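Local atomic coordinates of lasso peptide isopeptidase AtxE2 (Asticcacaulis excentricus, PDB entry 5TXE), a protein that hydrolyses the isopeptide bond of the lasso peptides astexin-2 and astexin-3, recognising their knotted shape and converting them to linear peptides. Residues P36-E41 / I454-T459; L399-R404 / L419-D424; T429-V434 / G461-S466; L433-Y438 / A519-T524; A545-S550 / I654-F659. The protein carries 1 engineered substitution. All coordinates share one frame; numbering follows the deposited sequence.

Contact 1 (P36-E41 / I454-T459)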
# COMPACT_ATOMS: atom_id res chain seq x y z
N PRO A 36 27.52 -10.54 -4.56
CA PRO A 36 26.80 -10.00 -5.69
C PRO A 36 25.87 -8.81 -5.35
O PRO A 36 25.41 -8.64 -4.22
CB PRO A 36 26.00 -11.22 -6.20
CG PRO A 36 25.80 -12.06 -4.99
CD PRO A 36 27.06 -11.89 -4.18
N PRO A 37 25.61 -7.98 -6.34
CA PRO A 37 24.84 -6.80 -6.16
C PRO A 37 23.32 -7.14 -6.15
O PRO A 37 22.91 -8.18 -6.66
CB PRO A 37 25.26 -6.00 -7.39
CG PRO A 37 25.37 -7.05 -8.46
CD PRO A 37 25.87 -8.28 -7.76
N VAL A 38 22.49 -6.29 -5.53
CA VAL A 38 21.05 -6.41 -5.65
C VAL A 38 20.60 -5.73 -6.92
O VAL A 38 20.70 -4.49 -7.05
CB VAL A 38 20.35 -5.76 -4.48
CG1 VAL A 38 18.84 -5.88 -4.64
CG2 VAL A 38 20.76 -6.44 -3.20
N THR A 39 20.16 -6.56 -7.86
CA THR A 39 19.73 -6.10 -9.19
C THR A 39 18.21 -6.10 -9.31
O THR A 39 17.50 -6.60 -8.42
CB THR A 39 20.27 -7.02 -10.26
OG1 THR A 39 19.74 -8.31 -10.03
CG2 THR A 39 21.81 -7.06 -10.21
N PRO A 40 17.69 -5.51 -10.39
CA PRO A 40 16.22 -5.61 -10.55
C PRO A 40 15.69 -7.05 -10.58
O PRO A 40 14.65 -7.31 -10.06
CB PRO A 40 15.97 -4.94 -11.89
CG PRO A 40 17.12 -3.98 -12.03
CD PRO A 40 18.29 -4.74 -11.48
N GLU A 41 16.46 -7.97 -11.15
CA GLU A 41 16.14 -9.43 -11.20
C GLU A 41 16.05 -10.03 -9.80
O GLU A 41 15.18 -10.83 -9.53
CB GLU A 41 17.17 -10.19 -12.11
CG GLU A 41 17.01 -9.96 -13.66
CD GLU A 41 17.45 -8.54 -14.17
OE1 GLU A 41 18.30 -7.84 -13.49
OE2 GLU A 41 16.92 -8.09 -15.25
N ILE A 454 14.72 0.77 -5.39
CA ILE A 454 15.56 1.65 -4.61
C ILE A 454 16.96 1.10 -4.53
O ILE A 454 17.92 1.77 -4.89
CB ILE A 454 14.94 1.84 -3.21
CG1 ILE A 454 13.75 2.76 -3.35
CG2 ILE A 454 15.96 2.45 -2.24
CD1 ILE A 454 12.85 2.73 -2.16
N LEU A 455 17.08 -0.15 -4.12
CA LEU A 455 18.41 -0.71 -3.96
C LEU A 455 19.11 -0.86 -5.30
O LEU A 455 20.25 -0.48 -5.41
CB LEU A 455 18.35 -2.02 -3.14
CG LEU A 455 17.67 -1.91 -1.73
CD1 LEU A 455 17.64 -3.27 -1.00
CD2 LEU A 455 18.42 -0.90 -0.88
N PRO A 456 18.41 -1.41 -6.34
CA PRO A 456 19.04 -1.42 -7.64
C PRO A 456 19.47 -0.05 -8.16
O PRO A 456 20.51 0.05 -8.79
CB PRO A 456 17.99 -2.06 -8.52
CG PRO A 456 17.20 -2.93 -7.60
CD PRO A 456 17.12 -2.12 -6.36
N LEU A 457 18.72 1.01 -7.87
CA LEU A 457 19.18 2.35 -8.28
C LEU A 457 20.51 2.72 -7.57
O LEU A 457 21.45 3.27 -8.19
CB LEU A 457 18.13 3.41 -7.96
CG LEU A 457 17.03 3.59 -9.00
CD1 LEU A 457 15.83 4.39 -8.50
CD2 LEU A 457 17.57 4.22 -10.24
N ALA A 458 20.59 2.45 -6.27
CA ALA A 458 21.83 2.69 -5.56
C ALA A 458 22.97 1.82 -6.15
O ALA A 458 24.05 2.30 -6.37
CB ALA A 458 21.67 2.41 -4.10
N THR A 459 22.69 0.56 -6.41
CA THR A 459 23.66 -0.30 -7.01
C THR A 459 24.16 0.28 -8.33
O THR A 459 25.31 0.12 -8.68
CB THR A 459 23.09 -1.69 -7.20
OG1 THR A 459 22.83 -2.27 -5.90
CG2 THR A 459 24.02 -2.55 -7.98
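The tight part of this contact centres on Pro-456, whose ring lies against the backbone where the chain runs from Val-38 into Pro-40. Its CG sits 3.7 Å from Thr-39 C, and the rings of Pro-40 and Pro-456 slide past one another in opposite directions, with Pro-40 CD 4.0 Å from Pro-456 CB. Pro-456 CA also faces the carbonyl of Val-38 in a CA-H...O contact, CA to O 3.5 Å. Val-38 is buried. Its CG1, anti to the backbone N (chi1 179°), crosses obliquely over Leu-455 and comes 4.2 Å from Leu-455 CB. Helix 454-459 is the helix of the beta-alpha-beta unit in the alpha/beta-hydrolase domain, so the N-terminal chain folds back onto the catalytic domain here, just before helix 40-44 begins. Thr-39 takes the N-cap position of that helix, and Pro-40 also packs on Leu-647, Asn-651 and Ile-654 of helix 643-662. Toward solvent the packing thins out. Pro-37 is exposed and touches Thr-459 through a lone meeting of carbons, Pro-37 CB to Thr-459 CG2 at 3.7 Å. Thr-459 OG1 lies 3.3 Å from Val-38 O but gives its hydrogen to its own helix: it donates to Leu-455 O at 3.2 Å from above the carbonyl plane, and that oxygen also accepts from Thr-459 N.

Contact 2 (L399-R404 / L419-D424); sequences LPKVER and LVLPPD
Val-420 holds CG1 anti to its backbone N (chi1 -172°), which carries that methyl across to the ring of Pro-400, where it meets Pro-400 CB at 3.5 Å. On the other face of the pair Glu-403 has chi1 at 147°, well short of fully anti, and runs extended beyond CG; Leu-419 sends CG anti to its backbone N (chi1 172°). The two side chains therefore lie side by side and point the same way, with Glu-403 OE1 4.0 Å from Leu-419 CD2. The acid's main partner lies outside the hairpin: OE2 forms a salt bridge with Arg-513, so the leucine flanks a carboxylate already committed to a charge. Below these side chains the backbones are joined by four hydrogen bonds, all received in the carbonyl plane. Leu-421 N reaches Lys-401 O at 2.8 Å, answered by the longer Lys-401 N to Leu-421 O at 3.2 Å. Leu-419 N to Glu-403 O is 2.9 Å and the straightest of the set, and its return, Glu-403 N to Leu-419 O, is 3.0 Å. Between these two hydrogen-bonded pairs sits the non-hydrogen-bonded pair Val-402 and Val-420. Pro-400 and Val-420 also touch helix 454-459. This is an antiparallel beta hairpin, strands 401-408 and 414-421, forming the outer two strands at one end of the eight-stranded alpha/beta-hydrolase sheet.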
# COMPACT_ATOMS: atom_id res chain seq x y z
N LEU A 399 24.98 -4.92 0.04
CA LEU A 399 23.93 -4.01 0.28
C LEU A 399 24.40 -2.56 0.28
O LEU A 399 25.44 -2.25 0.77
CB LEU A 399 23.25 -4.32 1.58
CG LEU A 399 22.56 -5.65 1.66
CD1 LEU A 399 21.94 -5.79 3.04
CD2 LEU A 399 21.46 -5.81 0.64
N PRO A 400 23.60 -1.66 -0.30
CA PRO A 400 23.78 -0.23 -0.14
C PRO A 400 23.77 0.15 1.31
O PRO A 400 23.26 -0.60 2.17
CB PRO A 400 22.52 0.37 -0.79
CG PRO A 400 22.12 -0.63 -1.80
CD PRO A 400 22.47 -1.97 -1.19
N LYS A 401 24.32 1.32 1.58
CA LYS A 401 24.35 1.88 2.91
C LYS A 401 23.07 2.73 3.06
O LYS A 401 22.75 3.51 2.17
CB LYS A 401 25.64 2.71 3.06
CG LYS A 401 25.83 3.40 4.42
CD LYS A 401 26.97 4.45 4.41
CE LYS A 401 26.66 5.74 5.19
NZ LYS A 401 26.79 5.59 6.66
N VAL A 402 22.37 2.59 4.19
CA VAL A 402 21.19 3.37 4.50
C VAL A 402 21.37 4.27 5.73
O VAL A 402 21.88 3.83 6.74
CB VAL A 402 20.01 2.45 4.82
CG1 VAL A 402 18.72 3.26 4.93
CG2 VAL A 402 19.86 1.44 3.72
N GLU A 403 20.88 5.49 5.66
CA GLU A 403 20.98 6.38 6.77
C GLU A 403 19.66 7.16 6.87
O GLU A 403 19.22 7.76 5.90
CB GLU A 403 22.17 7.30 6.51
CG GLU A 403 21.99 8.68 7.05
CD GLU A 403 23.17 9.63 6.75
OE1 GLU A 403 24.11 9.26 5.94
OE2 GLU A 403 23.10 10.76 7.32
N ARG A 404 19.03 7.18 8.03
CA ARG A 404 17.80 7.93 8.19
C ARG A 404 18.06 9.40 8.41
O ARG A 404 18.80 9.74 9.30
CB ARG A 404 17.02 7.43 9.36
CG ARG A 404 15.68 8.14 9.51
CD ARG A 404 14.64 7.20 10.09
NE ARG A 404 14.19 6.19 9.13
CZ ARG A 404 13.19 5.34 9.35
NH1 ARG A 404 12.48 5.38 10.49
NH2 ARG A 404 12.86 4.48 8.41
N LEU A 419 18.15 7.97 3.17
CA LEU A 419 19.15 8.16 2.18
C LEU A 419 19.79 6.81 1.94
O LEU A 419 20.19 6.12 2.86
CB LEU A 419 20.15 9.18 2.66
CG LEU A 419 21.37 9.33 1.76
CD1 LEU A 419 20.98 9.87 0.40
CD2 LEU A 419 22.45 10.22 2.39
N VAL A 420 19.89 6.43 0.67
CA VAL A 420 20.52 5.18 0.31
C VAL A 420 21.68 5.47 -0.57
O VAL A 420 21.55 6.23 -1.53
CB VAL A 420 19.53 4.31 -0.45
CG1 VAL A 420 20.08 2.91 -0.68
CG2 VAL A 420 18.19 4.26 0.29
N LEU A 421 22.86 4.92 -0.27
CA LEU A 421 24.05 5.22 -1.07
C LEU A 421 24.60 3.98 -1.71
O LEU A 421 24.46 2.90 -1.18
CB LEU A 421 25.14 5.84 -0.21
CG LEU A 421 24.70 7.19 0.39
CD1 LEU A 421 25.62 7.66 1.54
CD2 LEU A 421 24.65 8.24 -0.67
N PRO A 422 25.28 4.13 -2.83
CA PRO A 422 25.85 2.95 -3.46
C PRO A 422 26.79 2.22 -2.54
O PRO A 422 27.45 2.87 -1.74
CB PRO A 422 26.64 3.51 -4.61
CG PRO A 422 26.10 4.88 -4.84
CD PRO A 422 25.60 5.37 -3.53
N PRO A 423 26.85 0.88 -2.63
CA PRO A 423 27.79 0.09 -1.80
C PRO A 423 29.28 0.60 -1.71
O PRO A 423 29.86 0.57 -0.63
CB PRO A 423 27.72 -1.31 -2.42
CG PRO A 423 26.45 -1.34 -3.22
CD PRO A 423 26.22 0.06 -3.68
N ASP A 424 29.84 1.09 -2.82
CA ASP A 424 31.25 1.53 -2.88
C ASP A 424 31.38 3.03 -2.63
O ASP A 424 32.35 3.65 -3.04
CB ASP A 424 31.88 1.15 -4.24
CG ASP A 424 31.29 1.95 -5.43
OD1 ASP A 424 30.19 2.55 -5.30
OD2 ASP A 424 31.92 1.98 -6.52

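Contact 3 (T429-V434 / G461-S466); sequences TRLPLV and GFAVLS
The ring of Phe-462 is met by two side chains of strand 431-436, both arriving obliquely. Val-434 CG2 makes an off-centre CH-pi contact, 4.1 Å from the centroid of the Phe-462 ring and 29° off its normal. Pro-432 crosses the phenyl group at about a right angle, its CG 3.6 Å from Phe-462 CD1. Phe-657 and Met-662 of helix 643-662 pack on the same ring. An alanine in place of Phe-462 would lose the contacts with Pro-432 and Val-434, and would probably loosen the seat of helix 643-662 on this part of the sheet. These strands are the two arms of a beta-alpha-beta unit, 431-436 and 463-467 with helix 454-459 between them, and they lie parallel and adjacent in the alpha/beta-hydrolase sheet. Gly-461, in a Schellman motif with positive phi (105°), ends the helix and turns the chain into the second strand. Backbone bonds then alternate along the pair: Ala-463 N to Pro-432 O at 3.0 Å, Val-434 N to Ala-463 O at 2.9 Å, Leu-465 N to Val-434 O at 3.0 Å. On the sheet face away from Phe-462, Leu-433 holds CG anti to its backbone N and brings CD1 within 3.8 Å of Ala-463 CB. The same methyl lies 4.0 Å from Leu-465 CB, while Leu-431 CD1 covers the small Ala-463 side chain as well.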
# COMPACT_ATOMS: atom_id res chain seq x y z
N THR A 429 32.48 12.28 -3.00
CA THR A 429 31.94 12.01 -4.32
C THR A 429 30.57 12.68 -4.39
O THR A 429 29.70 12.36 -3.58
CB THR A 429 31.76 10.47 -4.49
OG1 THR A 429 33.00 9.80 -4.23
CG2 THR A 429 31.27 10.09 -5.90
N ARG A 430 30.36 13.59 -5.35
CA ARG A 430 29.01 14.16 -5.56
C ARG A 430 28.19 13.34 -6.54
O ARG A 430 28.52 13.28 -7.70
CB ARG A 430 29.05 15.55 -6.12
CG ARG A 430 29.09 16.62 -5.07
CD ARG A 430 28.89 18.00 -5.67
NE ARG A 430 29.24 18.98 -4.67
CZ ARG A 430 28.44 19.43 -3.70
NH1 ARG A 430 27.18 19.02 -3.55
NH2 ARG A 430 28.92 20.31 -2.85
N LEU A 431 27.11 12.72 -6.07
CA LEU A 431 26.30 11.78 -6.89
C LEU A 431 25.05 12.39 -7.55
O LEU A 431 24.50 13.34 -7.05
CB LEU A 431 25.83 10.63 -6.03
CG LEU A 431 26.96 9.78 -5.46
CD1 LEU A 431 26.38 8.90 -4.39
CD2 LEU A 431 27.64 8.90 -6.51
N PRO A 432 24.59 11.82 -8.67
CA PRO A 432 23.22 12.13 -9.09
C PRO A 432 22.24 11.49 -8.11
O PRO A 432 22.55 10.51 -7.44
CB PRO A 432 23.14 11.50 -10.47
CG PRO A 432 24.05 10.31 -10.39
CD PRO A 432 25.22 10.78 -9.51
N LEU A 433 21.10 12.12 -7.95
CA LEU A 433 20.12 11.71 -7.01
C LEU A 433 18.82 11.31 -7.69
O LEU A 433 18.34 12.01 -8.61
CB LEU A 433 19.83 12.90 -6.11
CG LEU A 433 18.75 12.71 -5.03
CD1 LEU A 433 19.07 11.65 -4.01
CD2 LEU A 433 18.46 14.01 -4.32
N VAL A 434 18.20 10.26 -7.18
CA VAL A 434 16.85 9.89 -7.61
C VAL A 434 15.95 9.84 -6.38
O VAL A 434 16.30 9.22 -5.36
CB VAL A 434 16.84 8.52 -8.31
CG1 VAL A 434 15.41 8.08 -8.57
CG2 VAL A 434 17.65 8.60 -9.59
N GLY A 461 24.75 3.37 -8.95
CA GLY A 461 25.56 4.57 -8.78
C GLY A 461 24.81 5.83 -8.40
O GLY A 461 25.38 6.90 -8.39
N PHE A 462 23.52 5.72 -8.11
CA PHE A 462 22.74 6.88 -7.67
C PHE A 462 22.66 6.94 -6.16
O PHE A 462 22.66 5.91 -5.49
CB PHE A 462 21.31 6.79 -8.20
CG PHE A 462 21.23 6.89 -9.68
CD1 PHE A 462 21.20 8.11 -10.29
CD2 PHE A 462 21.17 5.75 -10.44
CE1 PHE A 462 21.13 8.20 -11.65
CE2 PHE A 462 21.09 5.81 -11.82
CZ PHE A 462 21.07 7.03 -12.43
N ALA A 463 22.60 8.17 -5.63
CA ALA A 463 22.05 8.39 -4.31
C ALA A 463 20.56 8.32 -4.50
O ALA A 463 20.04 8.83 -5.51
CB ALA A 463 22.40 9.77 -3.78
N VAL A 464 19.89 7.68 -3.56
CA VAL A 464 18.45 7.55 -3.62
C VAL A 464 17.86 8.10 -2.32
O VAL A 464 18.30 7.75 -1.23
CB VAL A 464 18.00 6.08 -3.77
CG1 VAL A 464 16.49 6.02 -3.91
CG2 VAL A 464 18.65 5.45 -4.95
N LEU A 465 16.91 8.99 -2.47
CA LEU A 465 16.16 9.49 -1.38
C LEU A 465 14.83 8.79 -1.39
O LEU A 465 14.01 9.02 -2.26
CB LEU A 465 15.99 11.00 -1.50
CG LEU A 465 15.16 11.67 -0.42
CD1 LEU A 465 15.80 11.59 0.93
CD2 LEU A 465 14.97 13.13 -0.81
N SER A 466 14.63 7.97 -0.38
CA SER A 466 13.36 7.34 -0.12
C SER A 466 12.58 8.27 0.80
O SER A 466 12.76 8.28 2.02
CB SER A 466 13.60 5.98 0.54
OG SER A 466 12.39 5.30 0.77

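Contact 4 (L433-Y438 / A519-T524)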
# COMPACT_ATOMS: atom_id res chain seq x y z
N LEU A 433 21.10 12.12 -7.95
CA LEU A 433 20.12 11.71 -7.01
C LEU A 433 18.82 11.31 -7.69
O LEU A 433 18.34 12.01 -8.61
CB LEU A 433 19.83 12.90 -6.11
CG LEU A 433 18.75 12.71 -5.03
CD1 LEU A 433 19.07 11.65 -4.01
CD2 LEU A 433 18.46 14.01 -4.32
N VAL A 434 18.20 10.26 -7.18
CA VAL A 434 16.85 9.89 -7.61
C VAL A 434 15.95 9.84 -6.38
O VAL A 434 16.30 9.22 -5.36
CB VAL A 434 16.84 8.52 -8.31
CG1 VAL A 434 15.41 8.08 -8.57
CG2 VAL A 434 17.65 8.60 -9.59
N ILE A 435 14.80 10.47 -6.48
CA ILE A 435 13.83 10.52 -5.38
C ILE A 435 12.69 9.53 -5.66
O ILE A 435 12.08 9.56 -6.74
CB ILE A 435 13.27 11.93 -5.23
CG1 ILE A 435 14.42 12.92 -4.95
CG2 ILE A 435 12.30 11.96 -4.11
CD1 ILE A 435 14.00 14.36 -5.08
N VAL A 436 12.46 8.64 -4.68
CA VAL A 436 11.40 7.65 -4.69
C VAL A 436 10.43 8.03 -3.55
O VAL A 436 10.87 8.33 -2.45
CB VAL A 436 11.95 6.27 -4.49
CG1 VAL A 436 10.87 5.23 -4.42
CG2 VAL A 436 12.90 5.94 -5.58
N GLN A 437 9.12 8.00 -3.83
CA GLN A 437 8.10 8.39 -2.89
C GLN A 437 7.08 7.25 -2.61
O GLN A 437 7.02 6.29 -3.36
CB GLN A 437 7.32 9.58 -3.46
CG GLN A 437 8.13 10.67 -4.09
CD GLN A 437 7.23 11.80 -4.55
OE1 GLN A 437 6.64 12.51 -3.73
NE2 GLN A 437 7.09 11.94 -5.85
N TYR A 438 6.20 7.36 -1.61
CA TYR A 438 6.16 8.45 -0.63
C TYR A 438 6.02 7.93 0.78
O TYR A 438 5.61 8.68 1.67
CB TYR A 438 5.02 9.43 -0.89
CG TYR A 438 3.66 8.82 -1.20
CD1 TYR A 438 2.74 8.52 -0.18
CD2 TYR A 438 3.28 8.53 -2.52
CE1 TYR A 438 1.51 7.98 -0.48
CE2 TYR A 438 2.05 8.01 -2.81
CZ TYR A 438 1.15 7.74 -1.81
OH TYR A 438 -0.08 7.22 -2.11
N ALA A 519 22.14 19.80 -9.78
CA ALA A 519 21.73 19.91 -11.17
C ALA A 519 21.36 18.53 -11.74
O ALA A 519 21.03 18.47 -12.92
CB ALA A 519 22.87 20.53 -12.01
N ARG A 520 21.54 17.43 -10.98
CA ARG A 520 21.27 16.06 -11.50
C ARG A 520 20.33 15.26 -10.61
O ARG A 520 20.65 14.18 -10.12
CB ARG A 520 22.56 15.30 -11.82
CG ARG A 520 23.41 16.00 -12.89
CD ARG A 520 24.53 15.07 -13.33
NE ARG A 520 25.56 14.85 -12.33
CZ ARG A 520 26.23 13.70 -12.13
NH1 ARG A 520 25.93 12.57 -12.78
NH2 ARG A 520 27.18 13.66 -11.20
N VAL A 521 19.15 15.83 -10.41
CA VAL A 521 18.13 15.24 -9.55
C VAL A 521 16.92 14.74 -10.35
O VAL A 521 16.27 15.51 -11.07
CB VAL A 521 17.64 16.21 -8.50
CG1 VAL A 521 16.66 15.53 -7.59
CG2 VAL A 521 18.83 16.72 -7.71
N GLY A 522 16.64 13.46 -10.15
CA GLY A 522 15.52 12.79 -10.75
C GLY A 522 14.41 12.61 -9.76
O GLY A 522 14.66 12.41 -8.57
N LEU A 523 13.17 12.63 -10.25
CA LEU A 523 12.04 12.46 -9.41
C LEU A 523 11.09 11.39 -9.98
O LEU A 523 10.82 11.42 -11.16
CB LEU A 523 11.30 13.78 -9.29
CG LEU A 523 10.06 13.82 -8.47
CD1 LEU A 523 10.36 13.58 -6.99
CD2 LEU A 523 9.39 15.18 -8.62
N THR A 524 10.59 10.50 -9.11
CA THR A 524 9.66 9.47 -9.49
C THR A 524 8.38 9.64 -8.66
O THR A 524 8.42 10.19 -7.60
CB THR A 524 10.16 8.04 -9.26
OG1 THR A 524 10.31 7.78 -7.87
CG2 THR A 524 11.47 7.82 -9.92
O HOH W 1 8.20 7.04 -6.30
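Ile-435 O is gripped by two donors from Thr-524. The hydroxyl, OG1, gives its hydrogen to a lone pair of that oxygen at 2.8 Å, and Thr-524 N comes in nearly along the C=O axis at 3.0 Å. A chi1 of 66° puts OG1 in the crowded position between backbone N and carbonyl carbon. There it also accepts from a water, 2.7 Å from Thr-524 OG1, which itself takes the N-H of Gln-437. Parallel strands 431-436 and 521-525 pair here in the middle of the alpha/beta-hydrolase sheet; Gly-522 N to Leu-433 O, at 2.7 Å, is almost straight. Further along the chain, Gln-437 swings its extended side chain back so that NE2 donates to Thr-524 O at 2.8 Å (N-H...O 177°), the acceptor lying in the amide plane. A leucine in place of Gln-437 would lose that bond and would probably loosen the tie between the two chain segments here. A cis peptide leads from Gln-437 into Tyr-438, the residue that stabilises the alkoxide intermediate. On one face Ile-435 CD1 meets Val-521 CG1 at 3.8 Å, and Leu-523 CD1 reaches both Ile-435 CB and Gln-437 NE2. On the other, Gly-522 has no side chain; a CB there would come 3.7 Å from Val-434 CG2.

Contact 5 (A545-S550 / I654-F659)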
# COMPACT_ATOMS: atom_id res chain seq x y z
N ALA A 545 15.18 15.16 -14.52
CA ALA A 545 14.48 14.02 -15.18
C ALA A 545 13.41 13.46 -14.26
O ALA A 545 13.51 13.63 -13.03
CB ALA A 545 15.46 12.95 -15.58
N ALA A 546 12.36 12.90 -14.85
CA ALA A 546 11.29 12.35 -14.06
C ALA A 546 10.67 11.12 -14.68
O ALA A 546 10.77 10.91 -15.90
CB ALA A 546 10.25 13.41 -13.79
N VAL A 547 10.08 10.29 -13.81
CA VAL A 547 9.31 9.16 -14.17
C VAL A 547 8.04 9.19 -13.35
O VAL A 547 8.08 9.53 -12.18
CB VAL A 547 10.05 7.86 -13.88
CG1 VAL A 547 9.16 6.67 -14.24
CG2 VAL A 547 11.33 7.80 -14.72
N THR A 548 6.89 8.91 -13.98
CA THR A 548 5.61 8.79 -13.28
C THR A 548 4.86 7.55 -13.79
O THR A 548 5.06 7.15 -14.93
CB THR A 548 4.79 10.07 -13.43
OG1 THR A 548 3.60 9.94 -12.70
CG2 THR A 548 4.34 10.34 -14.86
N SER A 549 4.02 6.96 -12.99
CA SER A 549 3.23 5.80 -13.41
C SER A 549 1.89 6.21 -14.02
O SER A 549 1.23 5.41 -14.65
CB SER A 549 2.93 4.94 -12.23
OG SER A 549 1.99 5.62 -11.41
N SER A 550 1.51 7.45 -13.85
CA SER A 550 0.28 7.94 -14.42
C SER A 550 0.34 9.44 -14.74
O SER A 550 1.21 10.17 -14.27
CB SER A 550 -0.88 7.71 -13.47
OG SER A 550 -0.70 8.43 -12.26
N ILE A 654 15.60 2.61 -14.49
CA ILE A 654 17.05 2.71 -14.29
C ILE A 654 17.72 3.20 -15.55
O ILE A 654 18.56 4.10 -15.50
CB ILE A 654 17.65 1.39 -13.85
CG1 ILE A 654 17.20 1.10 -12.44
CG2 ILE A 654 19.16 1.41 -13.85
CD1 ILE A 654 17.44 -0.32 -12.00
N ASP A 655 17.35 2.66 -16.70
CA ASP A 655 17.99 3.08 -17.93
C ASP A 655 17.73 4.58 -18.15
O ASP A 655 18.58 5.31 -18.64
CB ASP A 655 17.43 2.35 -19.14
CG ASP A 655 17.79 0.86 -19.21
OD1 ASP A 655 18.62 0.39 -18.42
OD2 ASP A 655 17.20 0.14 -20.05
N TRP A 656 16.52 5.00 -17.85
CA TRP A 656 16.14 6.37 -18.12
C TRP A 656 17.01 7.32 -17.30
O TRP A 656 17.54 8.29 -17.85
CB TRP A 656 14.69 6.58 -17.78
CG TRP A 656 14.12 7.90 -17.95
CD1 TRP A 656 13.84 8.79 -16.97
CD2 TRP A 656 13.58 8.46 -19.13
NE1 TRP A 656 13.20 9.89 -17.45
CE2 TRP A 656 13.04 9.72 -18.80
CE3 TRP A 656 13.54 8.05 -20.46
CZ2 TRP A 656 12.49 10.57 -19.73
CZ3 TRP A 656 12.93 8.90 -21.39
CH2 TRP A 656 12.37 10.10 -21.03
N PHE A 657 17.09 7.08 -16.00
CA PHE A 657 17.93 7.92 -15.16
C PHE A 657 19.44 7.83 -15.47
O PHE A 657 20.13 8.84 -15.47
CB PHE A 657 17.65 7.68 -13.71
CG PHE A 657 16.34 8.27 -13.23
CD1 PHE A 657 16.03 9.56 -13.47
CD2 PHE A 657 15.40 7.48 -12.63
CE1 PHE A 657 14.81 10.08 -13.09
CE2 PHE A 657 14.19 7.99 -12.21
CZ PHE A 657 13.91 9.30 -12.41
N ARG A 658 19.94 6.66 -15.84
CA ARG A 658 21.32 6.56 -16.30
C ARG A 658 21.56 7.39 -17.55
O ARG A 658 22.61 8.03 -17.69
CB ARG A 658 21.74 5.14 -16.59
CG ARG A 658 21.89 4.31 -15.35
CD ARG A 658 22.38 2.88 -15.65
NE ARG A 658 23.80 2.91 -15.97
CZ ARG A 658 24.39 2.34 -17.02
NH1 ARG A 658 23.73 1.58 -17.88
NH2 ARG A 658 25.69 2.51 -17.16
N PHE A 659 20.58 7.41 -18.45
CA PHE A 659 20.71 8.14 -19.69
C PHE A 659 20.73 9.65 -19.42
O PHE A 659 21.63 10.33 -19.89
CB PHE A 659 19.59 7.75 -20.70
CG PHE A 659 19.63 8.51 -22.03
CD1 PHE A 659 20.42 8.09 -23.05
CD2 PHE A 659 18.89 9.65 -22.20
CE1 PHE A 659 20.48 8.81 -24.24
CE2 PHE A 659 18.91 10.35 -23.37
CZ PHE A 659 19.70 9.93 -24.40
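In the alpha/beta-hydrolase fold helices flank the central sheet, and here the long helix 643-662 lies against strand 545-548. The two run nearly antiparallel, 167° between their directions, with the segment axes 9.0 Å apart. Two successive aromatic side chains of the helix reach the strand. Trp-656 has CG anti to its backbone N (chi1 179°), whereas Phe-657 has CG anti to the carbonyl carbon (chi1 -74°), so the rings leave the helix in different directions and end up on the same few strand residues. Val-547 CG2 meets both: it is 3.5 Å from Trp-656 CD1, the two side chains sliding past each other in opposite directions, and 3.8 Å from Phe-657 CZ. Trp-656 CD1 also lies over one face of the Phe-657 ring, 4.2 Å above its plane and displaced toward the rim. At the edge of that phenyl group, in its plane, is the carbonyl oxygen of Ala-545, 3.8 Å from Phe-657 CE1; the methyl of Ala-545 packs on the same atom. One polar link joins the segments, a weak hydrogen bond from Trp-656 NE1 to Ala-546 O at 3.1 Å, bent at the hydrogen. Where the strand ends, Thr-548 OG1 donates to a lone pair of Ser-550 O. Ala-546 turns its methyl away from helix 643-662 toward Leu-537 of helix 528-539, while Trp-656 stacks edge-to-face with Trp-660 and Trp-678, and Phe-659 packs on helix 672-684.

Contacts 2 to 5 follow one sheet from its outer hairpin to just beyond its middle. Contacts 2 and 3 are joined by a probable hydrogen bond, Val-420 N to Val-464 O at 2.8 Å; contacts 3 and 4 share Leu-433 and Val-434; Leu-523 N to Ala-545 O at 3.0 Å leads from contact 4 to contact 5. Contact 1 adds the N-terminal chain and packs on contact 5 through Pro-40 and Ile-654. Contact 4 lies nearest catalysis: the side chain of Gln-437 is about 9 Å from that of Ala-527, the engineered nucleophile position, and Tyr-438 meets an aromatic ring of the bound peptide edge-to-face. Contacts 1 and 2 lie away from the catalytic and substrate-binding residues.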